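Local coordinates for protein superoxide dismutase 1 (Perkinsus marinus, PDB 2CW2) that probably disproportionates superoxide radicals into hydrogen peroxide and oxygen at an iron centre, as a member of the iron/manganese superoxide dismutase family, at residues I128-F142 and V155-V167. Numbering follows the deposited sequence.
Sequences ITRDFGSFEKFKEDF and VWLIADDGKLKIV
Asp131 and Leu164 face each other where helix 128-132 passes strand 164-167 at 69°, axes 8.7 Å apart, whereas helix 135-142 runs at only 23° to that strand. The Asp131 carboxylate receives four donors. Arg130 grips it side-on from within the helix, NE to OD1 and NH2 to OD2. Lys163 NZ forms a salt bridge to Asp131 OD1 at 2.6 Å, arriving on the face of the carboxylate plane opposite Arg130 NE. Leu164 N donates to Asp131 OD2 at 3.0 Å, nearly straight, though tilted well out of the carboxylate plane. A bend at chi3 folds the Arg130 chain back alongside Asp131, and Arg130 NH2 reaches Gly162 O (2.9 Å) in the guanidinium plane; a water joins the same carbonyl to Arg130 NH1.

Beyond this polar end the contact is apolar. Ile166 CD1 wedges between the helices, 3.7 Å from Phe132 CE1 and 3.5 Å from Asp141 CB, and also meets Phe138. The Phe138 edge carbon CD1 sits over the centre of the Phe132 ring, while Leu157 CD1 lies 3.8 Å from Phe138 CE1. With CG anti to the backbone N (chi1 -166°), Phe142 extends across the hairpin: Val155 CG1 makes a CH-pi contact over one face, 4.0 Å from the ring centroid, and Leu157 N lies at the ring edge. Trp209 meets the same ring.

Thus, in the C-terminal alpha/beta domain, two successive helices cover one side of the antiparallel hairpin. Two bonds to each Asp131 oxygen fix the carboxylate's rotation; the flanking cations probably favour its ionised form, and its negative charge in turn probably offsets the proximity of Arg130 to Lys163.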
loop_
_atom_site.group_PDB
_atom_site.type_symbol
_atom_site.label_atom_id
_atom_site.label_comp_id
_atom_site.label_asym_id
_atom_site.label_seq_id
_atom_site.Cartn_x
_atom_site.Cartn_y
_atom_site.Cartn_z
ATOM N N ILE A 128 14.576 -24.603 9.514
ATOM C CA ILE A 128 15.100 -23.695 8.501
ATOM C C ILE A 128 16.236 -24.373 7.747
ATOM O O ILE A 128 16.279 -24.344 6.515
ATOM C CB ILE A 128 15.563 -22.350 9.137
ATOM C CG1 ILE A 128 14.348 -21.481 9.454
ATOM C CG2 ILE A 128 16.506 -21.611 8.204
ATOM C CD1 ILE A 128 14.679 -20.249 10.216
ATOM N N THR A 129 17.129 -25.020 8.488
ATOM C CA THR A 129 18.202 -25.784 7.864
ATOM C C THR A 129 17.634 -26.883 6.998
ATOM O O THR A 129 18.049 -27.076 5.839
ATOM C CB THR A 129 19.134 -26.359 8.933
ATOM O OG1 THR A 129 19.834 -25.275 9.569
ATOM C CG2 THR A 129 20.238 -27.194 8.281
ATOM N N ARG A 130 16.653 -27.597 7.542
ATOM C CA ARG A 130 16.065 -28.698 6.801
ATOM C C ARG A 130 15.500 -28.247 5.460
ATOM O O ARG A 130 15.723 -28.895 4.433
ATOM C CB ARG A 130 15.001 -29.393 7.637
ATOM C CG ARG A 130 14.497 -30.686 7.037
ATOM C CD ARG A 130 13.268 -31.223 7.710
ATOM N NE ARG A 130 12.127 -30.369 7.408
ATOM C CZ ARG A 130 10.948 -30.458 8.013
ATOM N NH1 ARG A 130 10.740 -31.388 8.948
ATOM N NH2 ARG A 130 9.966 -29.623 7.669
ATOM N N ASP A 131 14.788 -27.118 5.456
ATOM C CA ASP A 131 13.982 -26.761 4.307
ATOM C C ASP A 131 14.563 -25.694 3.377
ATOM O O ASP A 131 14.151 -25.591 2.223
ATOM C CB ASP A 131 12.566 -26.384 4.746
ATOM C CG ASP A 131 11.842 -27.543 5.392
ATOM O OD1 ASP A 131 12.245 -28.719 5.141
ATOM O OD2 ASP A 131 10.876 -27.376 6.172
ATOM N N PHE A 132 15.537 -24.940 3.862
ATOM C CA PHE A 132 16.189 -23.927 3.041
ATOM C C PHE A 132 17.671 -24.167 2.938
ATOM O O PHE A 132 18.365 -23.435 2.227
ATOM C CB PHE A 132 15.965 -22.540 3.648
ATOM C CG PHE A 132 14.526 -22.145 3.654
ATOM C CD1 PHE A 132 13.958 -21.546 2.531
ATOM C CD2 PHE A 132 13.729 -22.423 4.742
ATOM C CE1 PHE A 132 12.611 -21.191 2.535
ATOM C CE2 PHE A 132 12.394 -22.073 4.753
ATOM C CZ PHE A 132 11.835 -21.464 3.646
ATOM N N GLY A 133 18.156 -25.167 3.673
ATOM C CA GLY A 133 19.567 -25.519 3.618
ATOM C C GLY A 133 20.429 -24.817 4.660
ATOM O O GLY A 133 21.320 -25.420 5.268
ATOM N N SER A 134 20.153 -23.533 4.880
ATOM C CA SER A 134 20.885 -22.744 5.858
ATOM C C SER A 134 20.055 -21.528 6.210
ATOM O O SER A 134 19.186 -21.108 5.427
ATOM C CB SER A 134 22.241 -22.292 5.292
ATOM O OG SER A 134 22.085 -21.250 4.336
ATOM N N PHE A 135 20.325 -20.948 7.374
ATOM C CA PHE A 135 19.677 -19.689 7.717
ATOM C C PHE A 135 20.024 -18.600 6.692
ATOM O O PHE A 135 19.163 -17.784 6.326
ATOM C CB PHE A 135 20.055 -19.241 9.130
ATOM C CG PHE A 135 19.420 -17.948 9.524
ATOM C CD1 PHE A 135 18.036 -17.832 9.551
ATOM C CD2 PHE A 135 20.194 -16.846 9.864
ATOM C CE1 PHE A 135 17.435 -16.648 9.896
ATOM C CE2 PHE A 135 19.591 -15.635 10.234
ATOM C CZ PHE A 135 18.218 -15.541 10.240
ATOM N N GLU A 136 21.273 -18.557 6.227
ATOM C CA GLU A 136 21.647 -17.512 5.265
ATOM C C GLU A 136 20.745 -17.565 4.014
ATOM O O GLU A 136 20.265 -16.537 3.505
ATOM C CB GLU A 136 23.134 -17.611 4.859
ATOM C CG GLU A 136 23.963 -18.569 5.709
ATOM C CD GLU A 136 24.837 -19.551 4.906
ATOM O OE1 GLU A 136 25.163 -19.257 3.725
ATOM O OE2 GLU A 136 25.218 -20.622 5.472
ATOM N N LYS A 137 20.504 -18.764 3.518
ATOM C CA LYS A 137 19.687 -18.902 2.310
ATOM C C LYS A 137 18.226 -18.555 2.584
ATOM O O LYS A 137 17.574 -17.904 1.772
ATOM C CB LYS A 137 19.856 -20.292 1.693
ATOM C CG LYS A 137 21.275 -20.416 1.076
ATOM C CD LYS A 137 21.668 -21.844 0.716
ATOM C CE LYS A 137 22.804 -22.343 1.607
ATOM N NZ LYS A 137 22.436 -23.628 2.210
ATOM N N PHE A 138 17.716 -18.992 3.725
ATOM C CA PHE A 138 16.364 -18.601 4.114
ATOM C C PHE A 138 16.248 -17.068 4.181
ATOM O O PHE A 138 15.285 -16.461 3.680
ATOM C CB PHE A 138 16.003 -19.176 5.479
ATOM C CG PHE A 138 14.785 -18.546 6.074
ATOM C CD1 PHE A 138 13.532 -18.770 5.508
ATOM C CD2 PHE A 138 14.888 -17.680 7.164
ATOM C CE1 PHE A 138 12.388 -18.161 6.043
ATOM C CE2 PHE A 138 13.761 -17.080 7.714
ATOM C CZ PHE A 138 12.501 -17.311 7.150
ATOM N N LYS A 139 17.238 -16.437 4.813
ATOM C CA LYS A 139 17.236 -14.986 4.957
ATOM C C LYS A 139 17.250 -14.299 3.593
ATOM O O LYS A 139 16.558 -13.302 3.359
ATOM C CB LYS A 139 18.444 -14.562 5.806
ATOM C CG LYS A 139 18.485 -13.113 6.144
ATOM C CD LYS A 139 19.486 -12.858 7.298
ATOM C CE LYS A 139 19.817 -11.389 7.340
ATOM N NZ LYS A 139 20.664 -11.031 8.518
ATOM N N GLU A 140 18.044 -14.831 2.670
ATOM C CA GLU A 140 18.058 -14.303 1.296
ATOM C C GLU A 140 16.666 -14.378 0.631
ATOM O O GLU A 140 16.211 -13.399 0.023
ATOM C CB GLU A 140 19.083 -15.076 0.462
ATOM C CG GLU A 140 19.507 -14.434 -0.854
ATOM C CD GLU A 140 20.687 -15.169 -1.477
ATOM O OE1 GLU A 140 21.569 -14.516 -2.105
ATOM O OE2 GLU A 140 20.749 -16.406 -1.311
ATOM N N ASP A 141 16.031 -15.542 0.728
ATOM C CA ASP A 141 14.734 -15.822 0.098
ATOM C C ASP A 141 13.671 -14.879 0.663
ATOM O O ASP A 141 12.921 -14.227 -0.064
ATOM C CB ASP A 141 14.254 -17.254 0.417
ATOM C CG ASP A 141 14.820 -18.328 -0.516
ATOM O OD1 ASP A 141 15.762 -18.004 -1.256
ATOM O OD2 ASP A 141 14.384 -19.546 -0.560
ATOM N N PHE A 142 13.593 -14.855 1.985
ATOM C CA PHE A 142 12.553 -14.098 2.681
ATOM C C PHE A 142 12.726 -12.609 2.414
ATOM O O PHE A 142 11.739 -11.892 2.148
ATOM C CB PHE A 142 12.675 -14.387 4.178
ATOM C CG PHE A 142 11.478 -13.957 4.998
ATOM C CD1 PHE A 142 11.410 -12.680 5.548
ATOM C CD2 PHE A 142 10.437 -14.847 5.230
ATOM C CE1 PHE A 142 10.312 -12.292 6.332
ATOM C CE2 PHE A 142 9.324 -14.467 6.031
ATOM C CZ PHE A 142 9.271 -13.193 6.567
ATOM N N VAL A 155 4.721 -10.665 4.067
ATOM C CA VAL A 155 5.430 -11.894 3.718
ATOM C C VAL A 155 5.374 -12.794 4.949
ATOM O O VAL A 155 5.560 -12.324 6.076
ATOM C CB VAL A 155 6.884 -11.632 3.289
ATOM C CG1 VAL A 155 7.599 -12.959 2.960
ATOM C CG2 VAL A 155 6.926 -10.702 2.097
ATOM N N TRP A 156 5.052 -14.068 4.731
ATOM C CA TRP A 156 4.862 -15.024 5.814
ATOM C C TRP A 156 5.831 -16.194 5.668
ATOM O O TRP A 156 6.105 -16.638 4.547
ATOM C CB TRP A 156 3.460 -15.618 5.716
ATOM C CG TRP A 156 2.343 -14.663 5.861
ATOM C CD1 TRP A 156 1.737 -13.930 4.862
ATOM C CD2 TRP A 156 1.650 -14.346 7.065
ATOM N NE1 TRP A 156 0.721 -13.165 5.391
ATOM C CE2 TRP A 156 0.642 -13.408 6.738
ATOM C CE3 TRP A 156 1.777 -14.758 8.406
ATOM C CZ2 TRP A 156 -0.233 -12.882 7.690
ATOM C CZ3 TRP A 156 0.911 -14.223 9.352
ATOM C CH2 TRP A 156 -0.069 -13.287 8.986
ATOM N N LEU A 157 6.359 -16.670 6.792
ATOM C CA LEU A 157 6.934 -18.011 6.860
ATOM C C LEU A 157 5.807 -18.838 7.427
ATOM O O LEU A 157 5.260 -18.501 8.490
ATOM C CB LEU A 157 8.134 -18.078 7.820
ATOM C CG LEU A 157 8.634 -19.532 7.971
ATOM C CD1 LEU A 157 9.129 -20.030 6.620
ATOM C CD2 LEU A 157 9.758 -19.595 8.960
ATOM N N ILE A 158 5.448 -19.898 6.708
ATOM C CA ILE A 158 4.360 -20.781 7.069
ATOM C C ILE A 158 4.850 -22.219 7.259
ATOM O O ILE A 158 5.875 -22.592 6.731
ATOM C CB ILE A 158 3.335 -20.704 5.910
ATOM C CG1 ILE A 158 1.986 -20.314 6.425
ATOM C CG2 ILE A 158 3.395 -21.882 4.962
ATOM C CD1 ILE A 158 1.928 -18.857 6.591
ATOM N N ALA A 159 4.124 -22.995 8.055
ATOM C CA ALA A 159 4.244 -24.453 8.030
ATOM C C ALA A 159 3.051 -24.945 7.230
ATOM O O ALA A 159 1.900 -24.646 7.557
ATOM C CB ALA A 159 4.184 -25.024 9.438
ATOM N N ASP A 160 3.306 -25.675 6.165
ATOM C CA ASP A 160 2.194 -26.072 5.342
ATOM C C ASP A 160 1.750 -27.455 5.818
ATOM O O ASP A 160 0.868 -27.586 6.674
ATOM C CB ASP A 160 2.566 -25.966 3.867
ATOM C CG ASP A 160 1.433 -26.326 2.953
ATOM O OD1 ASP A 160 0.692 -27.280 3.264
ATOM O OD2 ASP A 160 1.209 -25.695 1.906
ATOM N N ASP A 161 2.357 -28.512 5.351
ATOM C CA ASP A 161 1.879 -29.779 5.934
ATOM C C ASP A 161 3.090 -30.286 6.679
ATOM O O ASP A 161 3.609 -31.327 6.354
ATOM C CB ASP A 161 1.449 -30.753 4.827
ATOM C CG ASP A 161 0.120 -31.475 5.126
ATOM O OD1 ASP A 161 0.073 -32.345 6.031
ATOM O OD2 ASP A 161 -0.923 -31.254 4.456
ATOM N N GLY A 162 3.580 -29.493 7.628
ATOM C CA GLY A 162 4.811 -29.809 8.333
ATOM C C GLY A 162 6.056 -29.245 7.650
ATOM O O GLY A 162 7.142 -29.341 8.197
ATOM N N LYS A 163 5.886 -28.617 6.487
ATOM C CA LYS A 163 7.001 -28.120 5.675
ATOM C C LYS A 163 7.018 -26.608 5.716
ATOM O O LYS A 163 5.962 -25.993 5.638
ATOM C CB LYS A 163 6.778 -28.506 4.213
ATOM C CG LYS A 163 7.834 -29.395 3.580
ATOM C CD LYS A 163 9.207 -28.739 3.482
ATOM C CE LYS A 163 10.099 -29.483 2.483
ATOM N NZ LYS A 163 11.352 -30.011 3.068
ATOM N N LEU A 164 8.203 -26.017 5.797
ATOM C CA LEU A 164 8.338 -24.564 5.813
ATOM C C LEU A 164 8.208 -24.023 4.408
ATOM O O LEU A 164 8.737 -24.597 3.453
ATOM C CB LEU A 164 9.705 -24.161 6.351
ATOM C CG LEU A 164 10.064 -24.395 7.809
ATOM C CD1 LEU A 164 11.248 -23.480 8.190
ATOM C CD2 LEU A 164 8.878 -24.140 8.722
ATOM N N LYS A 165 7.517 -22.902 4.273
ATOM C CA LYS A 165 7.398 -22.259 2.978
ATOM C C LYS A 165 7.201 -20.761 3.163
ATOM O O LYS A 165 6.563 -20.330 4.122
ATOM C CB LYS A 165 6.235 -22.901 2.220
ATOM C CG LYS A 165 5.788 -22.245 0.958
ATOM C CD LYS A 165 4.355 -22.739 0.663
ATOM C CE LYS A 165 4.338 -23.921 -0.272
ATOM N NZ LYS A 165 2.936 -24.309 -0.645
ATOM N N ILE A 166 7.753 -19.979 2.246
ATOM C CA ILE A 166 7.586 -18.535 2.284
ATOM C C ILE A 166 6.436 -18.183 1.357
ATOM O O ILE A 166 6.442 -18.557 0.180
ATOM C CB ILE A 166 8.856 -17.812 1.836
ATOM C CG1 ILE A 166 9.994 -18.078 2.821
ATOM C CG2 ILE A 166 8.575 -16.288 1.685
ATOM C CD1 ILE A 166 11.387 -17.715 2.302
ATOM N N VAL A 167 5.441 -17.480 1.887
ATOM C CA VAL A 167 4.308 -17.069 1.068
ATOM C C VAL A 167 4.011 -15.599 1.246
ATOM O O VAL A 167 4.208 -15.034 2.347
ATOM C CB VAL A 167 3.017 -17.860 1.377
ATOM C CG1 VAL A 167 3.208 -19.345 1.118
ATOM C CG2 VAL A 167 2.553 -17.626 2.807
HETATM O O HOH W 1 8.003 -31.153 10.119
#